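PDB 7ADK: lipoprotein from Mycoplasma mycoides subsp. capri, which is probably a serine protease of the trypsin-like PA clan. Local coordinates for residues S589-L601 against S762-Y774. Sequence-based numbering, arbitrary orientation.
Sequences SDKKVKFFSDSLL and SVRTKDNKLLAVY
Lys594 and Phe595 form a short parallel edge strand beside Lys769 and Leu770, the start of the second arm of the hairpin 762-774. Lys594 O accepts Leu770 N at 2.8 Å, and Phe596 N reaches Leu770 O at 2.9 Å; a weaker bond runs from Lys594 N to Asn768 O.

The charged group sits at the hairpin turn. Lys594, its chain bent at chi3 (-71°), folds its ammonium back over Asp767, where NZ meets the backbone O in the carbonyl plane and OD2 from above the carboxylate plane, at 2.9 Å each. Lys769 NZ takes the syn lone pair of the same OD2, so one carboxylate is shared by two ammonium groups.

Asn768, whose phi of 64° suits an asparagine, has an amide that works both ways: OD1 receives Arg764 NH1 in the guanidinium plane at 2.8 Å, while ND2 donates weakly to Lys591 O, a carbonyl that also accepts Arg285. Arg764 also grips Ser762 OG with NE and NH2.

Opposite the lysines, Leu770 CD1 lies over one face of the Phe595 ring, 3.4 Å from CZ, and also meets Val593 CG2. On the lysine side, a chi1 of -170° swings the Phe596 ring to where Leu771 CD1 (3.4 Å from CD2) and Thr765 CG2 (3.6 Å from CD1) approach one side obliquely.

Backbone pairing thus sets the register, apolar packing buries Val593, Phe595 and Phe596 while Lys594 stays exposed, and the lysine-aspartate network probably steadies the turn.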
ATOM      1  N   SER B 589      32.597   3.733  -3.923  1.00 70.96           N
ATOM      2  CA  SER B 589      32.325   3.540  -2.486  1.00 70.96           C
ATOM      3  C   SER B 589      33.465   2.908  -1.643  1.00 70.96           C
ATOM      4  O   SER B 589      34.156   1.985  -2.091  1.00 70.96           O
ATOM      5  CB  SER B 589      31.063   2.706  -2.333  1.00 70.96           C
ATOM      6  OG  SER B 589      30.796   2.571  -0.957  1.00 70.96           O
ATOM      7  N   ASP B 590      33.593   3.311  -0.368  1.00 72.35           N
ATOM      8  CA  ASP B 590      34.427   2.616   0.627  1.00 72.35           C
ATOM      9  C   ASP B 590      33.703   1.493   1.408  1.00 72.35           C
ATOM     10  O   ASP B 590      34.375   0.547   1.827  1.00 72.35           O
ATOM     11  CB  ASP B 590      35.092   3.627   1.581  1.00 72.35           C
ATOM     12  CG  ASP B 590      36.355   4.298   1.025  1.00 72.35           C
ATOM     13  OD1 ASP B 590      37.089   4.951   1.804  1.00 72.35           O
ATOM     14  OD2 ASP B 590      36.652   4.171  -0.176  1.00 72.35           O
ATOM     15  N   LYS B 591      32.380   1.563   1.620  1.00 65.15           N
ATOM     16  CA  LYS B 591      31.584   0.542   2.332  1.00 65.15           C
ATOM     17  C   LYS B 591      31.300  -0.696   1.461  1.00 65.15           C
ATOM     18  O   LYS B 591      30.154  -1.115   1.309  1.00 65.15           O
ATOM     19  CB  LYS B 591      30.303   1.133   2.947  1.00 65.15           C
ATOM     20  CG  LYS B 591      30.510   2.116   4.108  1.00 65.15           C
ATOM     21  CD  LYS B 591      29.214   2.254   4.922  1.00 65.15           C
ATOM     22  CE  LYS B 591      29.320   3.158   6.150  1.00 65.15           C
ATOM     23  NZ  LYS B 591      28.051   3.225   6.907  1.00 65.15           N
ATOM     24  N   LYS B 592      32.342  -1.289   0.877  1.00 65.42           N
ATOM     25  CA  LYS B 592      32.298  -2.593   0.187  1.00 65.42           C
ATOM     26  C   LYS B 592      32.045  -3.733   1.169  1.00 65.42           C
ATOM     27  O   LYS B 592      32.365  -3.604   2.354  1.00 65.42           O
ATOM     28  CB  LYS B 592      33.556  -2.832  -0.636  1.00 65.42           C
ATOM     29  CG  LYS B 592      33.659  -1.861  -1.816  1.00 65.42           C
ATOM     30  CD  LYS B 592      34.776  -2.277  -2.771  1.00 65.42           C
ATOM     31  CE  LYS B 592      34.819  -1.372  -3.990  1.00 65.42           C
ATOM     32  NZ  LYS B 592      35.260  -0.011  -3.671  1.00 65.42           N
ATOM     33  N   VAL B 593      31.465  -4.837   0.687  1.00 64.96           N
ATOM     34  CA  VAL B 593      31.111  -5.948   1.582  1.00 64.96           C
ATOM     35  C   VAL B 593      32.325  -6.693   2.131  1.00 64.96           C
ATOM     36  O   VAL B 593      33.370  -6.798   1.487  1.00 64.96           O
ATOM     37  CB  VAL B 593      30.122  -6.943   0.968  1.00 64.96           C
ATOM     38  CG1 VAL B 593      28.891  -6.234   0.429  1.00 64.96           C
ATOM     39  CG2 VAL B 593      30.690  -7.815  -0.141  1.00 64.96           C
ATOM     40  N   LYS B 594      32.132  -7.227   3.335  1.00 64.67           N
ATOM     41  CA  LYS B 594      32.985  -8.148   4.092  1.00 64.67           C
ATOM     42  C   LYS B 594      32.133  -9.350   4.504  1.00 64.67           C
ATOM     43  O   LYS B 594      30.920  -9.295   4.385  1.00 64.67           O
ATOM     44  CB  LYS B 594      33.542  -7.395   5.308  1.00 64.67           C
ATOM     45  CG  LYS B 594      34.567  -6.306   4.976  1.00 64.67           C
ATOM     46  CD  LYS B 594      34.807  -5.346   6.142  1.00 64.67           C
ATOM     47  CE  LYS B 594      33.600  -4.441   6.368  1.00 64.67           C
ATOM     48  NZ  LYS B 594      33.797  -3.467   7.449  1.00 64.67           N
ATOM     49  N   PHE B 595      32.732 -10.418   5.011  1.00 64.21           N
ATOM     50  CA  PHE B 595      32.014 -11.624   5.440  1.00 64.21           C
ATOM     51  C   PHE B 595      32.253 -11.901   6.918  1.00 64.21           C
ATOM     52  O   PHE B 595      33.326 -11.609   7.440  1.00 64.21           O
ATOM     53  CB  PHE B 595      32.403 -12.817   4.564  1.00 64.21           C
ATOM     54  CG  PHE B 595      31.790 -12.757   3.187  1.00 64.21           C
ATOM     55  CD1 PHE B 595      30.534 -13.337   2.964  1.00 64.21           C
ATOM     56  CD2 PHE B 595      32.427 -12.058   2.151  1.00 64.21           C
ATOM     57  CE1 PHE B 595      29.919 -13.228   1.714  1.00 64.21           C
ATOM     58  CE2 PHE B 595      31.806 -11.945   0.904  1.00 64.21           C
ATOM     59  CZ  PHE B 595      30.559 -12.542   0.678  1.00 64.21           C
ATOM     60  N   PHE B 596      31.263 -12.419   7.634  1.00 70.15           N
ATOM     61  CA  PHE B 596      31.367 -12.601   9.080  1.00 70.15           C
ATOM     62  C   PHE B 596      32.257 -13.798   9.451  1.00 70.15           C
ATOM     63  O   PHE B 596      31.852 -14.952   9.297  1.00 70.15           O
ATOM     64  CB  PHE B 596      29.965 -12.713   9.662  1.00 70.15           C
ATOM     65  CG  PHE B 596      29.948 -12.653  11.168  1.00 70.15           C
ATOM     66  CD1 PHE B 596      29.992 -11.411  11.820  1.00 70.15           C
ATOM     67  CD2 PHE B 596      29.872 -13.831  11.922  1.00 70.15           C
ATOM     68  CE1 PHE B 596      29.941 -11.352  13.215  1.00 70.15           C
ATOM     69  CE2 PHE B 596      29.792 -13.766  13.315  1.00 70.15           C
ATOM     70  CZ  PHE B 596      29.827 -12.526  13.962  1.00 70.15           C
ATOM     71  N   SER B 597      33.489 -13.539   9.906  1.00 76.73           N
ATOM     72  CA  SER B 597      34.514 -14.568  10.114  1.00 76.73           C
ATOM     73  C   SER B 597      34.419 -15.312  11.447  1.00 76.73           C
ATOM     74  O   SER B 597      34.879 -16.447  11.534  1.00 76.73           O
ATOM     75  CB  SER B 597      35.874 -13.915   9.970  1.00 76.73           C
ATOM     76  OG  SER B 597      35.993 -12.870  10.898  1.00 76.73           O
ATOM     77  N   ASP B 598      33.826 -14.715  12.479  1.00 78.35           N
ATOM     78  CA  ASP B 598      33.611 -15.366  13.770  1.00 78.35           C
ATOM     79  C   ASP B 598      32.665 -16.574  13.653  1.00 78.35           C
ATOM     80  O   ASP B 598      31.666 -16.543  12.938  1.00 78.35           O
ATOM     81  CB  ASP B 598      33.069 -14.391  14.829  1.00 78.35           C
ATOM     82  CG  ASP B 598      33.846 -13.102  15.094  1.00 78.35           C
ATOM     83  OD1 ASP B 598      35.012 -12.990  14.671  1.00 78.35           O
ATOM     84  OD2 ASP B 598      33.302 -12.219  15.798  1.00 78.35           O
ATOM     85  N   SER B 599      32.944 -17.634  14.407  1.00 71.93           N
ATOM     86  CA  SER B 599      32.023 -18.745  14.627  1.00 71.93           C
ATOM     87  C   SER B 599      30.828 -18.292  15.457  1.00 71.93           C
ATOM     88  O   SER B 599      31.003 -17.966  16.625  1.00 71.93           O
ATOM     89  CB  SER B 599      32.774 -19.821  15.391  1.00 71.93           C
ATOM     90  OG  SER B 599      31.927 -20.886  15.758  1.00 71.93           O
ATOM     91  N   LEU B 600      29.607 -18.306  14.921  1.00 66.75           N
ATOM     92  CA  LEU B 600      28.388 -18.037  15.704  1.00 66.75           C
ATOM     93  C   LEU B 600      28.070 -19.116  16.764  1.00 66.75           C
ATOM     94  O   LEU B 600      27.182 -18.926  17.585  1.00 66.75           O
ATOM     95  CB  LEU B 600      27.186 -17.846  14.747  1.00 66.75           C
ATOM     96  CG  LEU B 600      26.697 -16.393  14.579  1.00 66.75           C
ATOM     97  CD1 LEU B 600      25.489 -16.390  13.651  1.00 66.75           C
ATOM     98  CD2 LEU B 600      26.240 -15.745  15.885  1.00 66.75           C
ATOM     99  N   LEU B 601      28.779 -20.248  16.739  1.00 71.05           N
ATOM    100  CA  LEU B 601      28.630 -21.375  17.667  1.00 71.05           C
ATOM    101  C   LEU B 601      29.508 -21.249  18.929  1.00 71.05           C
ATOM    102  O   LEU B 601      29.138 -21.779  19.979  1.00 71.05           O
ATOM    103  CB  LEU B 601      28.945 -22.669  16.898  1.00 71.05           C
ATOM    104  CG  LEU B 601      27.885 -23.000  15.825  1.00 71.05           C
ATOM    105  CD1 LEU B 601      28.500 -23.872  14.749  1.00 71.05           C
ATOM    106  CD2 LEU B 601      26.686 -23.747  16.408  1.00 71.05           C
ATOM    107  N   SER B 762      20.385 -10.884   1.811  1.00 56.77           N
ATOM    108  CA  SER B 762      21.516 -10.964   2.733  1.00 56.77           C
ATOM    109  C   SER B 762      21.148 -10.491   4.132  1.00 56.77           C
ATOM    110  O   SER B 762      20.828  -9.322   4.325  1.00 56.77           O
ATOM    111  CB  SER B 762      22.706 -10.142   2.237  1.00 56.77           C
ATOM    112  OG  SER B 762      22.393  -8.773   2.173  1.00 56.77           O
ATOM    113  N   VAL B 763      21.304 -11.362   5.119  1.00 57.45           N
ATOM    114  CA  VAL B 763      21.469 -10.977   6.507  1.00 57.45           C
ATOM    115  C   VAL B 763      22.879 -10.441   6.679  1.00 57.45           C
ATOM    116  O   VAL B 763      23.840 -11.097   6.281  1.00 57.45           O
ATOM    117  CB  VAL B 763      21.252 -12.207   7.402  1.00 57.45           C
ATOM    118  CG1 VAL B 763      21.354 -11.905   8.885  1.00 57.45           C
ATOM    119  CG2 VAL B 763      19.929 -12.912   7.113  1.00 57.45           C
ATOM    120  N   ARG B 764      23.041  -9.289   7.313  1.00 59.01           N
ATOM    121  CA  ARG B 764      24.343  -8.693   7.624  1.00 59.01           C
ATOM    122  C   ARG B 764      24.445  -8.329   9.079  1.00 59.01           C
ATOM    123  O   ARG B 764      23.465  -8.362   9.794  1.00 59.01           O
ATOM    124  CB  ARG B 764      24.586  -7.436   6.790  1.00 59.01           C
ATOM    125  CG  ARG B 764      24.221  -7.652   5.340  1.00 59.01           C
ATOM    126  CD  ARG B 764      24.732  -6.515   4.495  1.00 59.01           C
ATOM    127  NE  ARG B 764      24.234  -6.679   3.136  1.00 59.01           N
ATOM    128  CZ  ARG B 764      24.641  -6.076   2.060  1.00 59.01           C
ATOM    129  NH1 ARG B 764      25.536  -5.161   2.080  1.00 59.01           N
ATOM    130  NH2 ARG B 764      24.126  -6.413   0.936  1.00 59.01           N
ATOM    131  N   THR B 765      25.619  -7.920   9.501  1.00 64.93           N
ATOM    132  CA  THR B 765      25.820  -7.289  10.803  1.00 64.93           C
ATOM    133  C   THR B 765      26.560  -5.961  10.693  1.00 64.93           C
ATOM    134  O   THR B 765      26.994  -5.576   9.612  1.00 64.93           O
ATOM    135  CB  THR B 765      26.404  -8.274  11.806  1.00 64.93           C
ATOM    136  OG1 THR B 765      26.160  -7.804  13.104  1.00 64.93           O
ATOM    137  CG2 THR B 765      27.884  -8.514  11.638  1.00 64.93           C
ATOM    138  N   LYS B 766      26.639  -5.244  11.819  1.00 71.96           N
ATOM    139  CA  LYS B 766      26.823  -3.790  11.988  1.00 71.96           C
ATOM    140  C   LYS B 766      27.742  -3.067  11.010  1.00 71.96           C
ATOM    141  O   LYS B 766      27.375  -1.990  10.546  1.00 71.96           O
ATOM    142  CB  LYS B 766      27.374  -3.526  13.391  1.00 71.96           C
ATOM    143  CG  LYS B 766      26.366  -3.777  14.512  1.00 71.96           C
ATOM    144  CD  LYS B 766      26.949  -3.502  15.901  1.00 71.96           C
ATOM    145  CE  LYS B 766      27.522  -2.088  16.077  1.00 71.96           C
ATOM    146  NZ  LYS B 766      28.054  -1.857  17.435  1.00 71.96           N
ATOM    147  N   ASP B 767      28.928  -3.600  10.729  1.00 70.35           N
ATOM    148  CA  ASP B 767      29.936  -2.918   9.909  1.00 70.35           C
ATOM    149  C   ASP B 767      29.927  -3.369   8.440  1.00 70.35           C
ATOM    150  O   ASP B 767      30.960  -3.371   7.767  1.00 70.35           O
ATOM    151  CB  ASP B 767      31.314  -2.970  10.569  1.00 70.35           C
ATOM    152  CG  ASP B 767      31.979  -4.342  10.538  1.00 70.35           C
ATOM    153  OD1 ASP B 767      31.379  -5.329  11.011  1.00 70.35           O
ATOM    154  OD2 ASP B 767      33.139  -4.434  10.062  1.00 70.35           O
ATOM    155  N   ASN B 768      28.751  -3.751   7.941  1.00 68.14           N
ATOM    156  CA  ASN B 768      28.519  -4.272   6.598  1.00 68.14           C
ATOM    157  C   ASN B 768      29.228  -5.616   6.352  1.00 68.14           C
ATOM    158  O   ASN B 768      29.882  -5.829   5.329  1.00 68.14           O
ATOM    159  CB  ASN B 768      28.755  -3.171   5.544  1.00 68.14           C
ATOM    160  CG  ASN B 768      27.974  -3.363   4.273  1.00 68.14           C
ATOM    161  OD1 ASN B 768      27.043  -4.148   4.199  1.00 68.14           O
ATOM    162  ND2 ASN B 768      28.295  -2.654   3.223  1.00 68.14           N
ATOM    163  N   LYS B 769      29.110  -6.529   7.325  1.00 67.03           N
ATOM    164  CA  LYS B 769      29.591  -7.917   7.240  1.00 67.03           C
ATOM    165  C   LYS B 769      28.443  -8.866   6.903  1.00 67.03           C
ATOM    166  O   LYS B 769      27.535  -9.057   7.701  1.00 67.03           O
ATOM    167  CB  LYS B 769      30.258  -8.341   8.554  1.00 67.03           C
ATOM    168  CG  LYS B 769      31.732  -7.957   8.637  1.00 67.03           C
ATOM    169  CD  LYS B 769      32.357  -8.491   9.930  1.00 67.03           C
ATOM    170  CE  LYS B 769      33.856  -8.196  10.044  1.00 67.03           C
ATOM    171  NZ  LYS B 769      34.139  -6.926  10.735  1.00 67.03           N
ATOM    172  N   LEU B 770      28.521  -9.505   5.742  1.00 63.23           N
ATOM    173  CA  LEU B 770      27.610 -10.524   5.233  1.00 63.23           C
ATOM    174  C   LEU B 770      27.665 -11.782   6.091  1.00 63.23           C
ATOM    175  O   LEU B 770      28.720 -12.378   6.274  1.00 63.23           O
ATOM    176  CB  LEU B 770      28.003 -10.857   3.787  1.00 63.23           C
ATOM    177  CG  LEU B 770      27.672  -9.777   2.752  1.00 63.23           C
ATOM    178  CD1 LEU B 770      28.358 -10.115   1.444  1.00 63.23           C
ATOM    179  CD2 LEU B 770      26.185  -9.733   2.457  1.00 63.23           C
ATOM    180  N   LEU B 771      26.515 -12.207   6.606  1.00 62.03           N
ATOM    181  CA  LEU B 771      26.415 -13.214   7.667  1.00 62.03           C
ATOM    182  C   LEU B 771      25.630 -14.448   7.226  1.00 62.03           C
ATOM    183  O   LEU B 771      26.121 -15.571   7.354  1.00 62.03           O
ATOM    184  CB  LEU B 771      25.814 -12.536   8.909  1.00 62.03           C
ATOM    185  CG  LEU B 771      25.476 -13.468  10.082  1.00 62.03           C
ATOM    186  CD1 LEU B 771      26.697 -14.184  10.627  1.00 62.03           C
ATOM    187  CD2 LEU B 771      24.878 -12.644  11.214  1.00 62.03           C
ATOM    188  N   ALA B 772      24.438 -14.247   6.670  1.00 57.77           N
ATOM    189  CA  ALA B 772      23.613 -15.338   6.161  1.00 57.77           C
ATOM    190  C   ALA B 772      22.782 -14.934   4.936  1.00 57.77           C
ATOM    191  O   ALA B 772      22.648 -13.758   4.637  1.00 57.77           O
ATOM    192  CB  ALA B 772      22.769 -15.910   7.301  1.00 57.77           C
ATOM    193  N   VAL B 773      22.215 -15.891   4.211  1.00 54.56           N
ATOM    194  CA  VAL B 773      21.382 -15.674   3.021  1.00 54.56           C
ATOM    195  C   VAL B 773      19.984 -16.229   3.233  1.00 54.56           C
ATOM    196  O   VAL B 773      19.819 -17.436   3.304  1.00 54.56           O
ATOM    197  CB  VAL B 773      21.984 -16.346   1.774  1.00 54.56           C
ATOM    198  CG1 VAL B 773      21.334 -15.747   0.539  1.00 54.56           C
ATOM    199  CG2 VAL B 773      23.489 -16.191   1.696  1.00 54.56           C
ATOM    200  N   TYR B 774      18.959 -15.395   3.318  1.00 54.55           N
ATOM    201  CA  TYR B 774      17.583 -15.844   3.521  1.00 54.55           C
ATOM    202  C   TYR B 774      16.996 -16.508   2.281  1.00 54.55           C
ATOM    203  O   TYR B 774      17.173 -16.015   1.165  1.00 54.55           O
ATOM    204  CB  TYR B 774      16.732 -14.665   3.938  1.00 54.55           C
ATOM    205  CG  TYR B 774      15.335 -15.025   4.351  1.00 54.55           C
ATOM    206  CD1 TYR B 774      15.087 -15.387   5.684  1.00 54.55           C
ATOM    207  CD2 TYR B 774      14.278 -14.906   3.431  1.00 54.55           C
ATOM    208  CE1 TYR B 774      13.767 -15.568   6.114  1.00 54.55           C
ATOM    209  CE2 TYR B 774      12.959 -15.101   3.858  1.00 54.55           C
ATOM    210  CZ  TYR B 774      12.703 -15.414   5.206  1.00 54.55           C
ATOM    211  OH  TYR B 774      11.428 -15.473   5.645  1.00 54.55           O
TER